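Local coordinates for agmatinase (Deinococcus radiodurans, PDB 1WOG), which probably hydrolyses agmatine to putrescine and urea, as a member of the arginase family that holds two manganese ions in each subunit, at residues V140-H145 / D231-A236; A144-T149 / A192-R197; F226-D231 / L270-L275. All coordinates share one frame; numbering follows the deposited sequence.

How the contacts relate
Strand 137-142 and the loop after it supply the first segments of contacts 1 and 2, which share Ala144 and His145. Contact 2 closes first, bringing loop 144-149 against helix 188-196. Contact 1 closes next, from the end of strand 137-142 across to the loop after strand 223-229. Contact 3 opens just before that closure, shares Asp231 with contact 1 and ends on strand 266-273 and the two residues after it, so contacts 1 and 3 cross along the chain, whereas contacts 2 and 3 follow in series. Strands 137-142, 223-229 and 266-273 lie side by side in one parallel sheet; at their C-terminal ends contacts 1 and 3 meet the dimanganese site, which contact 2 reaches through loop 144-149.

Contact 1 of 3, residues V140-H145 / D231-A236; sequences VQLDAH and DGFDPA. With MN (manganese (II) ion), chain H; MN (manganese (II) ion), chain G; 16D (hexane-1,6-diamine), chain I.
Two carboxylates, Asp143 and Asp231, place their OD1 atoms 3.0 Å apart, an approach made possible by the manganese ion (chain H) that both bind. This is the dinuclear manganese centre of the arginase family, built on loops at the ends of neighbouring parallel strands. Asp231 grips that ion with both oxygens, OD1 at 2.3 Å and OD2 slightly closer, while Asp143 bridges: its OD1 binds the same ion and its OD2 the second manganese (chain G) at 2.1 Å. The two carboxylate planes are turned 49° apart. His145 adds ND1 to the first ion at 2.2 Å; its ring stands steeply to the Asp231 carboxylate, whose OD2 lies at the ring edge near CE1. With chi1 at 66°, Asp231 CG sits between its own backbone N and carbonyl carbon, which turns the carboxylate to the metal.

Second-shell bonds fix these ligands. Ala144 N donates to Asp231 OD1, nearly straight at 167°. His145 N reaches back to Asp143 OD1 in an Asx turn, and Gln141 NE2 donates to Asp143 OD2 from above the carboxylate plane. Asp143 OD1 and OD2 thus each carry one manganese and one N-H. Asp229 completes the first site, while His121, Asp147 and Asp229 complete the second. The bound hexane-1,6-diamine passes over one face of the His145 ring with its C4. Behind the metals, Leu142 touches the Phe233 ring loosely, and Gly232 CA comes within 3.8 Å of Asp143 C.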
# COMPACT_ATOMS: atom_id res chain seq x y z
N VAL A 140 -13.97 -21.09 -25.29
CA VAL A 140 -14.98 -20.47 -24.44
C VAL A 140 -14.16 -19.46 -23.65
O VAL A 140 -13.30 -19.83 -22.86
CB VAL A 140 -15.64 -21.48 -23.49
CG1 VAL A 140 -16.46 -20.75 -22.44
CG2 VAL A 140 -16.55 -22.41 -24.29
N GLN A 141 -14.42 -18.19 -23.91
CA GLN A 141 -13.67 -17.10 -23.30
C GLN A 141 -14.48 -16.22 -22.36
O GLN A 141 -15.53 -15.71 -22.74
CB GLN A 141 -13.08 -16.27 -24.45
CG GLN A 141 -12.72 -14.83 -24.14
CD GLN A 141 -12.43 -14.02 -25.41
OE1 GLN A 141 -12.81 -14.43 -26.52
NE2 GLN A 141 -11.79 -12.87 -25.25
N LEU A 142 -14.00 -16.06 -21.12
CA LEU A 142 -14.66 -15.18 -20.15
C LEU A 142 -13.84 -13.90 -20.25
O LEU A 142 -12.62 -13.94 -20.07
CB LEU A 142 -14.58 -15.75 -18.74
CG LEU A 142 -15.30 -17.09 -18.51
CD1 LEU A 142 -15.25 -17.43 -17.04
CD2 LEU A 142 -16.74 -17.00 -18.98
N ASP A 143 -14.48 -12.77 -20.51
CA ASP A 143 -13.71 -11.54 -20.70
C ASP A 143 -14.65 -10.36 -20.79
O ASP A 143 -15.79 -10.51 -21.24
CB ASP A 143 -12.95 -11.66 -22.03
CG ASP A 143 -11.69 -10.80 -22.11
OD1 ASP A 143 -11.70 -9.65 -21.62
OD2 ASP A 143 -10.70 -11.29 -22.70
N ALA A 144 -14.18 -9.20 -20.38
CA ALA A 144 -14.97 -7.99 -20.49
C ALA A 144 -14.72 -7.48 -21.91
O ALA A 144 -15.49 -6.67 -22.42
CB ALA A 144 -14.52 -6.95 -19.47
N HIS A 145 -13.64 -7.95 -22.53
CA HIS A 145 -13.26 -7.51 -23.87
C HIS A 145 -13.28 -8.64 -24.91
O HIS A 145 -13.17 -9.81 -24.55
CB HIS A 145 -11.87 -6.87 -23.83
CG HIS A 145 -11.65 -5.96 -22.65
ND1 HIS A 145 -11.11 -6.41 -21.47
CD2 HIS A 145 -11.91 -4.65 -22.48
CE1 HIS A 145 -11.04 -5.40 -20.61
NE2 HIS A 145 -11.52 -4.32 -21.20
N ASP A 231 -10.52 -10.07 -15.88
CA ASP A 231 -11.33 -8.85 -15.91
C ASP A 231 -12.77 -9.11 -16.36
O ASP A 231 -13.59 -8.19 -16.42
CB ASP A 231 -10.67 -7.70 -16.72
CG ASP A 231 -10.54 -7.99 -18.21
OD1 ASP A 231 -11.41 -8.67 -18.80
OD2 ASP A 231 -9.56 -7.49 -18.80
N GLY A 232 -13.07 -10.37 -16.66
CA GLY A 232 -14.43 -10.73 -17.02
C GLY A 232 -15.23 -10.66 -15.73
O GLY A 232 -16.44 -10.40 -15.73
N PHE A 233 -14.54 -10.87 -14.61
CA PHE A 233 -15.18 -10.82 -13.30
C PHE A 233 -15.32 -9.38 -12.84
O PHE A 233 -14.53 -8.52 -13.22
CB PHE A 233 -14.36 -11.60 -12.26
CG PHE A 233 -14.38 -13.08 -12.48
CD1 PHE A 233 -13.36 -13.70 -13.19
CD2 PHE A 233 -15.45 -13.85 -12.02
CE1 PHE A 233 -13.41 -15.08 -13.45
CE2 PHE A 233 -15.50 -15.21 -12.28
CZ PHE A 233 -14.48 -15.83 -13.00
N ASP A 234 -16.33 -9.12 -12.02
CA ASP A 234 -16.58 -7.78 -11.50
C ASP A 234 -15.34 -7.28 -10.74
O ASP A 234 -14.75 -8.01 -9.95
CB ASP A 234 -17.80 -7.80 -10.58
CG ASP A 234 -18.32 -6.42 -10.27
OD1 ASP A 234 -17.69 -5.70 -9.47
OD2 ASP A 234 -19.36 -6.04 -10.84
N PRO A 235 -14.93 -6.02 -10.99
CA PRO A 235 -13.76 -5.41 -10.35
C PRO A 235 -13.86 -5.41 -8.82
O PRO A 235 -12.84 -5.34 -8.12
CB PRO A 235 -13.75 -3.99 -10.90
CG PRO A 235 -14.48 -4.08 -12.18
CD PRO A 235 -15.58 -5.08 -11.91
N ALA A 236 -15.08 -5.45 -8.30
CA ALA A 236 -15.28 -5.47 -6.85
C ALA A 236 -14.79 -6.81 -6.31
O ALA A 236 -14.26 -6.89 -5.21
CB ALA A 236 -16.77 -5.30 -6.52
MN MN H . -10.19 -8.31 -20.75
MN MN G . -8.78 -10.44 -22.66
N1 16D I . -10.65 -6.26 -27.71
C1 16D I . -9.90 -4.97 -27.52
C2 16D I . -9.50 -4.78 -26.04
C3 16D I . -8.96 -6.03 -25.43
C4 16D I . -8.04 -5.82 -24.30
C5 16D I . -7.60 -7.13 -23.85
C6 16D I . -7.58 -7.57 -22.60
N2 16D I . -7.57 -6.67 -21.63

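Contact 2 of 3, residues A144-T149 / A192-R197; sequences AHLDFT and AAARAR. With MN (manganese (II) ion), chain H; MN (manganese (II) ion), chain G; 16D (hexane-1,6-diamine), chain I.
Phe148 reaches from the metal-site loop to the end of helix 188-196, its ring meeting three residues there. CZ touches Arg197 CD at 3.5 Å, with the methylene near the plane of the ring, at its edge. Ala193 CB also lies at the edge, 4.0 Å from Phe148 CE2, and Ala194 CB packs 3.8 Å from Phe148 CD2. The Arg197 chain bends at chi3 (63°), with CD nearest the ring edge and NE just behind; its guanidinium is turned 61° from the ring plane. Leu146 adds a looser touch, CD2 to Ala194 CB at 4.1 Å; its CG lies opposite its own backbone N (chi1 -172°), extending the branch toward the helix. No hydrogen bond joins the two segments.

Between these two apolar residues, Asp147 faces the other way, its OD2 binding the second manganese (chain G) at 2.0 Å. The loop is steadied from outside by Gln141 NE2 on Leu146 O and Arg164 on Phe148 O. Phe163 and Cys167 of helix 162-169 pack on Phe148, while Thr178 and Leu181 of strand 173-181 touch Leu146, which also meets Val191 of helix 188-196.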
# COMPACT_ATOMS: atom_id res chain seq x y z
N ALA A 144 -14.18 -9.20 -20.38
CA ALA A 144 -14.97 -7.99 -20.49
C ALA A 144 -14.72 -7.48 -21.91
O ALA A 144 -15.49 -6.67 -22.42
CB ALA A 144 -14.52 -6.95 -19.47
N HIS A 145 -13.64 -7.95 -22.53
CA HIS A 145 -13.26 -7.51 -23.87
C HIS A 145 -13.28 -8.64 -24.91
O HIS A 145 -13.17 -9.81 -24.55
CB HIS A 145 -11.87 -6.87 -23.83
CG HIS A 145 -11.65 -5.96 -22.65
ND1 HIS A 145 -11.11 -6.41 -21.47
CD2 HIS A 145 -11.91 -4.65 -22.48
CE1 HIS A 145 -11.04 -5.40 -20.61
NE2 HIS A 145 -11.52 -4.32 -21.20
N LEU A 146 -13.41 -8.29 -26.19
CA LEU A 146 -13.47 -9.30 -27.24
C LEU A 146 -12.10 -9.85 -27.65
O LEU A 146 -11.96 -11.05 -27.89
CB LEU A 146 -14.19 -8.72 -28.48
CG LEU A 146 -14.51 -9.72 -29.60
CD1 LEU A 146 -15.46 -10.79 -29.10
CD2 LEU A 146 -15.13 -8.97 -30.78
N ASP A 147 -11.10 -8.98 -27.73
CA ASP A 147 -9.74 -9.39 -28.11
C ASP A 147 -9.68 -10.06 -29.48
O ASP A 147 -8.98 -11.07 -29.66
CB ASP A 147 -9.14 -10.32 -27.05
CG ASP A 147 -8.93 -9.62 -25.71
OD1 ASP A 147 -8.99 -8.37 -25.68
OD2 ASP A 147 -8.69 -10.31 -24.70
N PHE A 148 -10.39 -9.49 -30.45
CA PHE A 148 -10.40 -10.03 -31.81
C PHE A 148 -9.99 -8.93 -32.79
O PHE A 148 -10.39 -8.94 -33.96
CB PHE A 148 -11.80 -10.55 -32.16
CG PHE A 148 -11.80 -11.56 -33.28
CD1 PHE A 148 -11.16 -12.78 -33.11
CD2 PHE A 148 -12.40 -11.28 -34.50
CE1 PHE A 148 -11.12 -13.72 -34.15
CE2 PHE A 148 -12.36 -12.20 -35.54
CZ PHE A 148 -11.72 -13.42 -35.36
N THR A 149 -9.18 -8.00 -32.31
CA THR A 149 -8.71 -6.88 -33.13
C THR A 149 -7.53 -7.27 -34.02
O THR A 149 -6.68 -8.08 -33.63
CB THR A 149 -8.29 -5.70 -32.23
OG1 THR A 149 -9.47 -5.12 -31.65
CG2 THR A 149 -7.54 -4.63 -33.02
N ALA A 192 -17.69 -7.08 -35.77
CA ALA A 192 -18.33 -7.51 -37.00
C ALA A 192 -17.62 -8.71 -37.62
O ALA A 192 -18.27 -9.63 -38.14
CB ALA A 192 -18.39 -6.35 -38.00
N ALA A 193 -16.29 -8.72 -37.58
CA ALA A 193 -15.52 -9.83 -38.13
C ALA A 193 -15.84 -11.09 -37.33
O ALA A 193 -16.10 -12.15 -37.90
CB ALA A 193 -14.02 -9.53 -38.06
N ALA A 194 -15.84 -10.98 -36.01
CA ALA A 194 -16.15 -12.13 -35.17
C ALA A 194 -17.54 -12.67 -35.50
O ALA A 194 -17.73 -13.87 -35.66
CB ALA A 194 -16.07 -11.75 -33.69
N ARG A 195 -18.52 -11.77 -35.60
CA ARG A 195 -19.89 -12.20 -35.91
C ARG A 195 -19.99 -12.83 -37.30
O ARG A 195 -20.69 -13.83 -37.49
CB ARG A 195 -20.87 -11.02 -35.82
CG ARG A 195 -21.09 -10.48 -34.41
CD ARG A 195 -22.17 -9.40 -34.41
NE ARG A 195 -22.37 -8.78 -33.10
CZ ARG A 195 -22.87 -9.40 -32.04
NH1 ARG A 195 -23.23 -10.67 -32.12
NH2 ARG A 195 -23.02 -8.74 -30.90
N ALA A 196 -19.31 -12.24 -38.27
CA ALA A 196 -19.35 -12.76 -39.64
C ALA A 196 -18.72 -14.14 -39.73
O ALA A 196 -19.00 -14.89 -40.67
CB ALA A 196 -18.64 -11.79 -40.59
N ARG A 197 -17.87 -14.48 -38.76
CA ARG A 197 -17.22 -15.78 -38.71
C ARG A 197 -18.06 -16.80 -37.95
O ARG A 197 -17.69 -17.97 -37.83
CB ARG A 197 -15.85 -15.68 -38.03
CG ARG A 197 -14.80 -14.91 -38.81
CD ARG A 197 -13.52 -14.84 -38.01
NE ARG A 197 -12.95 -16.17 -37.81
CZ ARG A 197 -11.93 -16.66 -38.51
NH1 ARG A 197 -11.37 -15.94 -39.47
NH2 ARG A 197 -11.49 -17.89 -38.26
MN MN H . -10.19 -8.31 -20.75
MN MN G . -8.78 -10.44 -22.66
N1 16D I . -10.65 -6.26 -27.71
C1 16D I . -9.90 -4.97 -27.52
C2 16D I . -9.50 -4.78 -26.04
C3 16D I . -8.96 -6.03 -25.43
C4 16D I . -8.04 -5.82 -24.30
C5 16D I . -7.60 -7.13 -23.85
C6 16D I . -7.58 -7.57 -22.60
N2 16D I . -7.57 -6.67 -21.63

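Contact 3 of 3, residues F226-D231 / L270-L275. With MN (manganese (II) ion), chain H; MN (manganese (II) ion), chain G; 16D (hexane-1,6-diamine), chain I.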
# COMPACT_ATOMS: atom_id res chain seq x y z
N PHE A 226 -10.54 -23.41 -22.60
CA PHE A 226 -11.02 -22.32 -21.75
C PHE A 226 -10.01 -21.20 -21.65
O PHE A 226 -8.84 -21.44 -21.31
CB PHE A 226 -11.29 -22.81 -20.32
CG PHE A 226 -12.52 -23.65 -20.18
CD1 PHE A 226 -12.46 -24.85 -19.48
CD2 PHE A 226 -13.74 -23.23 -20.69
CE1 PHE A 226 -13.61 -25.62 -19.28
CE2 PHE A 226 -14.90 -23.99 -20.50
CZ PHE A 226 -14.83 -25.19 -19.79
N SER A 227 -10.44 -19.98 -21.94
CA SER A 227 -9.57 -18.82 -21.80
C SER A 227 -10.25 -17.89 -20.81
O SER A 227 -11.26 -17.25 -21.13
CB SER A 227 -9.35 -18.11 -23.13
OG SER A 227 -8.39 -17.08 -22.95
N VAL A 228 -9.71 -17.82 -19.60
CA VAL A 228 -10.29 -16.97 -18.56
C VAL A 228 -9.48 -15.71 -18.31
O VAL A 228 -8.36 -15.76 -17.79
CB VAL A 228 -10.43 -17.74 -17.23
CG1 VAL A 228 -11.11 -16.87 -16.17
CG2 VAL A 228 -11.23 -19.02 -17.45
N ASP A 229 -10.04 -14.57 -18.72
CA ASP A 229 -9.42 -13.27 -18.49
C ASP A 229 -10.09 -12.81 -17.20
O ASP A 229 -11.32 -12.65 -17.16
CB ASP A 229 -9.79 -12.31 -19.64
CG ASP A 229 -9.21 -10.92 -19.44
OD1 ASP A 229 -9.04 -10.49 -18.28
OD2 ASP A 229 -8.95 -10.24 -20.46
N VAL A 230 -9.32 -12.61 -16.14
CA VAL A 230 -9.91 -12.22 -14.87
C VAL A 230 -10.75 -10.95 -14.91
O VAL A 230 -11.62 -10.77 -14.04
CB VAL A 230 -8.82 -12.07 -13.75
CG1 VAL A 230 -7.94 -13.30 -13.71
CG2 VAL A 230 -7.98 -10.83 -13.98
N ASP A 231 -10.52 -10.07 -15.88
CA ASP A 231 -11.33 -8.85 -15.91
C ASP A 231 -12.77 -9.11 -16.36
O ASP A 231 -13.59 -8.19 -16.42
CB ASP A 231 -10.67 -7.70 -16.72
CG ASP A 231 -10.54 -7.99 -18.21
OD1 ASP A 231 -11.41 -8.67 -18.80
OD2 ASP A 231 -9.56 -7.49 -18.80
N LEU A 270 -6.80 -24.94 -20.53
CA LEU A 270 -7.32 -23.71 -19.97
C LEU A 270 -6.21 -22.73 -19.64
O LEU A 270 -5.12 -23.15 -19.24
CB LEU A 270 -8.12 -24.01 -18.69
CG LEU A 270 -8.57 -22.86 -17.79
CD1 LEU A 270 -9.77 -23.28 -16.96
CD2 LEU A 270 -7.42 -22.43 -16.87
N ASP A 271 -6.47 -21.45 -19.85
CA ASP A 271 -5.50 -20.44 -19.47
C ASP A 271 -6.19 -19.42 -18.58
O ASP A 271 -7.41 -19.23 -18.64
CB ASP A 271 -4.78 -19.78 -20.68
CG ASP A 271 -5.68 -18.92 -21.56
OD1 ASP A 271 -6.57 -18.19 -21.05
OD2 ASP A 271 -5.45 -18.93 -22.79
N LEU A 272 -5.40 -18.81 -17.70
CA LEU A 272 -5.87 -17.83 -16.73
C LEU A 272 -4.95 -16.64 -16.97
O LEU A 272 -3.76 -16.70 -16.65
CB LEU A 272 -5.68 -18.38 -15.32
CG LEU A 272 -6.35 -17.70 -14.12
CD1 LEU A 272 -5.84 -16.28 -13.93
CD2 LEU A 272 -7.85 -17.71 -14.36
N VAL A 273 -5.51 -15.57 -17.53
CA VAL A 273 -4.72 -14.39 -17.87
C VAL A 273 -5.20 -13.07 -17.27
O VAL A 273 -6.28 -12.98 -16.70
CB VAL A 273 -4.66 -14.21 -19.40
CG1 VAL A 273 -4.09 -15.46 -20.06
CG2 VAL A 273 -6.06 -13.94 -19.94
N GLU A 274 -4.35 -12.06 -17.43
CA GLU A 274 -4.57 -10.68 -16.98
C GLU A 274 -4.64 -10.42 -15.47
O GLU A 274 -5.04 -9.34 -15.04
CB GLU A 274 -5.82 -10.10 -17.67
CG GLU A 274 -5.72 -9.96 -19.20
CD GLU A 274 -4.68 -8.94 -19.68
OE1 GLU A 274 -4.11 -8.21 -18.86
OE2 GLU A 274 -4.45 -8.86 -20.91
N LEU A 275 -4.23 -11.39 -14.66
CA LEU A 275 -4.23 -11.17 -13.22
C LEU A 275 -3.02 -10.26 -12.95
O LEU A 275 -1.93 -10.50 -13.48
CB LEU A 275 -4.04 -12.50 -12.49
CG LEU A 275 -4.48 -12.71 -11.04
CD1 LEU A 275 -3.46 -13.62 -10.36
CD2 LEU A 275 -4.60 -11.41 -10.28
MN MN H . -10.19 -8.31 -20.75
MN MN G . -8.78 -10.44 -22.66
N1 16D I . -10.65 -6.26 -27.71
C1 16D I . -9.90 -4.97 -27.52
C2 16D I . -9.50 -4.78 -26.04
C3 16D I . -8.96 -6.03 -25.43
C4 16D I . -8.04 -5.82 -24.30
C5 16D I . -7.60 -7.13 -23.85
C6 16D I . -7.58 -7.57 -22.60
N2 16D I . -7.57 -6.67 -21.63
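Ser227 OG donates to Asp271 OD1 at 2.9 Å, using the syn lone pair of the carboxylate; Asp271 CG, set between its own backbone N and carbonyl carbon (chi1 68°), carries OD1 there. The same hydroxyl also bonds His121 NE2, and Asp271 OD2 is held by Tyr225 and Ser124. This second shell thereby reaches a manganese ligand, His121. Four backbone bonds run alongside: Asp271 N to Phe226 O at 2.8 Å, Val228 N to Asp271 O, Val273 N to Val228 O, and Val230 N to Val273 O, the last at 171°.

At the strand end, Asp229 OD2 bridges both manganese ions, at 2.2 Å (chain G) and 2.3 Å (chain H), while its OD1 accepts from Asp231 N in an Asx turn. Glu274 CB packs 3.3 Å from Asp229 OD1; Glu274 OE2 is held by His121 N. On the sheet face of Val228, Leu272 is forked: CD2 meets Val228 CG1 at 3.8 Å and CD1 meets Val230 CG1 at 3.7 Å, with Met289 of helix 284-302 touching all three side chains. Farther back, Leu270 CD1 lies against Phe226 CB.

The pair closes the beta-alpha-beta unit of strand 223-229, helix 251-264 and strand 266-273, with the metal-binding DxD characteristic of arginase-family sites: Asp229 ending the strand, Asp231 in the 3-10 turn just after.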